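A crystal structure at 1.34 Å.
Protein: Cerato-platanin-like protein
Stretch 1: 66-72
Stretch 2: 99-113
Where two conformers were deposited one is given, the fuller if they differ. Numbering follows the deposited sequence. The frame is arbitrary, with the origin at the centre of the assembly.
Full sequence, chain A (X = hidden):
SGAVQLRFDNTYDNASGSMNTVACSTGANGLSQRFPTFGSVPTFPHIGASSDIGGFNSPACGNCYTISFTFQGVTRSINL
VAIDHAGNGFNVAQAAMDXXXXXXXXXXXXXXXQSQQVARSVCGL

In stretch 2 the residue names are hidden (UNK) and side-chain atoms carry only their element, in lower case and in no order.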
# COMPACT_ATOMS: atom_id res chain seq x y z
N THR A 66 -2.07 1.82 8.96
CA THR A 66 -3.41 1.35 9.23
C THR A 66 -4.31 2.33 8.52
O THR A 66 -4.32 3.50 8.83
CB THR A 66 -3.73 1.32 10.72
OG1 THR A 66 -2.89 0.35 11.35
CG2 THR A 66 -5.15 0.93 10.94
N ILE A 67 -5.03 1.81 7.54
CA ILE A 67 -5.89 2.60 6.65
C ILE A 67 -7.33 2.22 6.96
O ILE A 67 -7.66 1.10 7.00
CB ILE A 67 -5.57 2.34 5.16
CG1 ILE A 67 -4.09 2.66 4.84
CG2 ILE A 67 -6.45 3.20 4.26
CD1 ILE A 67 -3.67 2.27 3.51
N SER A 68 -8.16 3.23 7.19
CA SER A 68 -9.56 3.11 7.58
C SER A 68 -10.51 3.84 6.63
O SER A 68 -10.20 4.86 6.11
CB SER A 68 -9.78 3.72 8.96
OG SER A 68 -8.97 3.05 9.87
N PHE A 69 -11.65 3.22 6.38
CA PHE A 69 -12.71 3.78 5.53
C PHE A 69 -14.06 3.34 6.04
O PHE A 69 -14.27 2.20 6.27
CB PHE A 69 -12.52 3.36 4.08
CG PHE A 69 -13.45 4.03 3.10
CD1 PHE A 69 -13.44 5.39 2.88
CD2 PHE A 69 -14.27 3.27 2.32
CE1 PHE A 69 -14.30 5.96 1.97
CE2 PHE A 69 -15.08 3.85 1.39
CZ PHE A 69 -15.10 5.19 1.24
N THR A 70 -14.99 4.30 6.10
CA THR A 70 -16.37 4.05 6.50
C THR A 70 -17.26 4.05 5.26
O THR A 70 -17.27 4.97 4.53
CB THR A 70 -16.85 5.11 7.50
OG1 THR A 70 -15.96 5.13 8.61
CG2 THR A 70 -18.27 4.76 7.95
N PHE A 71 -17.90 2.93 5.02
CA PHE A 71 -18.78 2.74 3.87
C PHE A 71 -20.06 1.94 4.27
O PHE A 71 -19.98 0.94 4.89
CB PHE A 71 -18.01 2.04 2.74
CG PHE A 71 -18.79 1.89 1.47
CD1 PHE A 71 -19.09 2.95 0.67
CD2 PHE A 71 -19.16 0.66 1.08
CE1 PHE A 71 -19.77 2.73 -0.53
CE2 PHE A 71 -19.85 0.45 -0.08
CZ PHE A 71 -20.13 1.50 -0.87
N GLN A 72 -21.21 2.45 3.89
CA GLN A 72 -22.47 1.80 4.22
C GLN A 72 -22.59 1.53 5.74
O GLN A 72 -23.04 0.51 6.12
CB GLN A 72 -22.77 0.53 3.36
CG GLN A 72 -23.02 0.81 1.84
CD GLN A 72 -22.94 -0.41 0.94
OE1 GLN A 72 -22.62 -1.50 1.36
NE2 GLN A 72 -23.20 -0.20 -0.32
N UNK A 99 -11.14 -4.94 -0.03
CA UNK A 99 -11.29 -5.30 1.38
C UNK A 99 -11.70 -4.07 2.22
O UNK A 99 -12.54 -4.16 3.08
c UNK A 99 -9.79 -7.34 1.38
o UNK A 99 -8.25 -7.95 3.03
o UNK A 99 -7.63 -8.23 0.94
c UNK A 99 -10.02 -5.94 1.90
c UNK A 99 -8.44 -7.86 1.81
N UNK A 100 -11.13 -2.93 1.90
CA UNK A 100 -11.39 -1.68 2.56
C UNK A 100 -12.79 -1.21 2.38
O UNK A 100 -13.28 -0.48 3.16
c UNK A 100 -10.17 0.60 2.91
c UNK A 100 -9.74 0.25 4.35
c UNK A 100 -10.40 -0.63 2.08
c UNK A 100 -9.09 1.40 2.27
N UNK A 101 -13.41 -1.59 1.27
CA UNK A 101 -14.68 -1.06 0.83
C UNK A 101 -15.81 -2.11 0.68
O UNK A 101 -16.80 -1.80 0.13
c UNK A 101 -14.56 -0.31 -0.53
c UNK A 101 -13.59 0.81 -0.48
o UNK A 101 -14.13 -1.24 -1.53
N UNK A 102 -15.62 -3.30 1.23
CA UNK A 102 -16.54 -4.42 1.09
C UNK A 102 -16.81 -4.78 -0.37
O UNK A 102 -17.89 -5.05 -0.71
o UNK A 102 -18.19 -6.47 2.38
c UNK A 102 -18.69 -5.43 2.05
c UNK A 102 -17.87 -4.18 1.87
n UNK A 102 -19.97 -5.29 1.90
N UNK A 103 -15.76 -4.76 -1.18
CA UNK A 103 -15.90 -5.14 -2.58
C UNK A 103 -16.40 -4.09 -3.53
O UNK A 103 -17.08 -4.44 -4.47
N UNK A 104 -16.10 -2.82 -3.26
CA UNK A 104 -16.53 -1.70 -4.04
C UNK A 104 -15.42 -0.85 -4.68
O UNK A 104 -15.59 0.28 -4.97
o UNK A 104 -19.72 -1.41 -3.82
c UNK A 104 -18.84 -1.52 -2.99
c UNK A 104 -17.50 -0.84 -3.21
n UNK A 104 -18.97 -2.17 -1.89
N UNK A 105 -14.26 -1.47 -4.88
CA UNK A 105 -13.11 -0.72 -5.37
C UNK A 105 -13.29 -0.14 -6.74
O UNK A 105 -13.08 1.01 -6.96
c UNK A 105 -11.88 -1.64 -5.38
N UNK A 106 -13.72 -0.99 -7.68
CA UNK A 106 -13.99 -0.53 -9.03
C UNK A 106 -15.16 0.44 -9.09
O UNK A 106 -15.11 1.43 -9.73
c UNK A 106 -14.50 -1.22 -11.35
c UNK A 106 -14.20 -1.72 -9.98
c UNK A 106 -12.95 -2.62 -10.01
N UNK A 107 -16.19 0.12 -8.32
CA UNK A 107 -17.39 0.96 -8.27
C UNK A 107 -17.09 2.38 -7.74
O UNK A 107 -17.66 3.33 -8.19
c UNK A 107 -18.44 0.32 -7.46
N UNK A 108 -16.26 2.45 -6.71
CA UNK A 108 -15.83 3.76 -6.18
C UNK A 108 -14.72 4.53 -6.94
O UNK A 108 -14.76 5.68 -7.14
c UNK A 108 -16.36 2.85 -2.53
c UNK A 108 -15.51 3.60 -4.70
c UNK A 108 -17.71 4.49 -3.83
c UNK A 108 -16.76 3.29 -3.90
N UNK A 109 -13.73 3.78 -7.35
CA UNK A 109 -12.57 4.31 -8.04
C UNK A 109 -11.53 5.05 -7.23
O UNK A 109 -10.44 4.57 -7.09
N UNK A 110 -11.91 6.20 -6.68
CA UNK A 110 -11.10 7.02 -5.77
C UNK A 110 -11.89 7.39 -4.50
O UNK A 110 -13.00 7.82 -4.60
c UNK A 110 -10.66 8.27 -6.50
o UNK A 110 -9.96 7.89 -7.67
c UNK A 110 -9.71 9.07 -5.66
N UNK A 111 -11.30 7.21 -3.34
CA UNK A 111 -11.93 7.50 -2.07
C UNK A 111 -11.00 8.31 -1.15
O UNK A 111 -9.81 8.43 -1.40
c UNK A 111 -13.44 5.47 -2.20
c UNK A 111 -11.44 4.14 -0.20
c UNK A 111 -11.16 5.39 -0.95
c UNK A 111 -12.39 6.22 -1.36
N UNK A 112 -11.57 8.89 -0.12
CA UNK A 112 -10.81 9.55 0.93
C UNK A 112 -10.74 8.62 2.13
O UNK A 112 -11.73 8.17 2.57
c UNK A 112 -11.37 11.88 0.30
o UNK A 112 -12.25 12.71 0.22
o UNK A 112 -10.41 11.87 -0.42
c UNK A 112 -11.48 10.86 1.33
N UNK A 113 -9.55 8.35 2.60
CA UNK A 113 -9.38 7.45 3.74
C UNK A 113 -8.68 8.14 4.89
O UNK A 113 -8.17 9.18 4.73
c UNK A 113 -7.12 6.48 2.92
c UNK A 113 -9.34 5.43 2.25
c UNK A 113 -8.60 6.17 3.35
O HOH W 1 -15.62 0.44 4.56
O HOH W 2 -21.24 -3.60 -0.27
O HOH W 3 -22.23 -1.82 -2.89

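Position 99 carries three carbons in a row, the third bearing two oxygens, and lies beyond reach of the strand 66-71: Glu99, a charged side chain suited to an exposed helical site. Position 100 has four carbons forked at the second. Its fork lies 3.8 Å from Phe69 CB, and the site is buried, as befits Leu100; CD2 meets Ile67 CG2 at 3.8 Å.

At 101 one carbon bears an oxygen and a carbon, the latter 3.8 Å from Phe69 CD2. This is Thr101, whose methyl faces the apolar side while its hydroxyl OG1 accepts a bond from the backbone N of residue 104 at 3.1 Å. Position 102 has two carbons, the second with one oxygen and one nitrogen: Asn102, a residue that tolerates the positive phi of this Schellman motif. Position 103 has no side chain; a CB would jam against the preceding carbonyl O, so Gly103 fits.

Position 104 repeats the two carbons, oxygen and nitrogen. Its nitrogen approaches Phe71 CE2 at 3.3 Å, and the residue is Asn104; ND2 donates to Thr101 O at 3.0 Å, tying the turn together just before the next helix. A lone carbon at 105, buried in that helix, gives Ala105. Position 106 has three carbons branching at the first, exposed and far from the strand: Val106. Position 107 has another lone carbon: Ala107.

Position 108 has four carbons forked at the second, one tip lying over a face of the Phe71 ring. It is Leu108, whose CD1 is 4.0 Å from Phe71 CE1 and 4.2 Å from Phe69 CE2, so one methyl serves both rings. Position 109 is bare, with positive phi after the helix: Gly109. At 110, one carbon with an oxygen and a carbon gives Thr110, exposed and remote.

Position 111 has four carbons forked at the first, one arm two carbons long: Ile111. Its CD1 sits 3.7 Å from the centroid of the Phe69 ring, almost on the ring normal, a CH-pi contact. Position 112 has two carbons ending in two oxygens; its CA-to-CB bond points away from the strand, and the residue is exposed, which suits the carboxylate of Asp112, while its backbone O lies 3.3 Å from Phe69 CD1, at the ring edge. Position 113 has three carbons branched at the first: Val113, with CG2 3.6 Å from Ile67 CG2.

No direct hydrogen bond joins the stretches. Ile67, Phe69 and Phe71 point toward stretch 2 and pack against its aliphatic groups, while one water lies with its O 2.8 Å from Phe69 O and 2.9 Å from Leu100 O, linking the two carbonyls, and two others link Gln72 to Asn104 at the exposed end.

Stretch 2 (99-113) ELTNGNAVALGTIDV
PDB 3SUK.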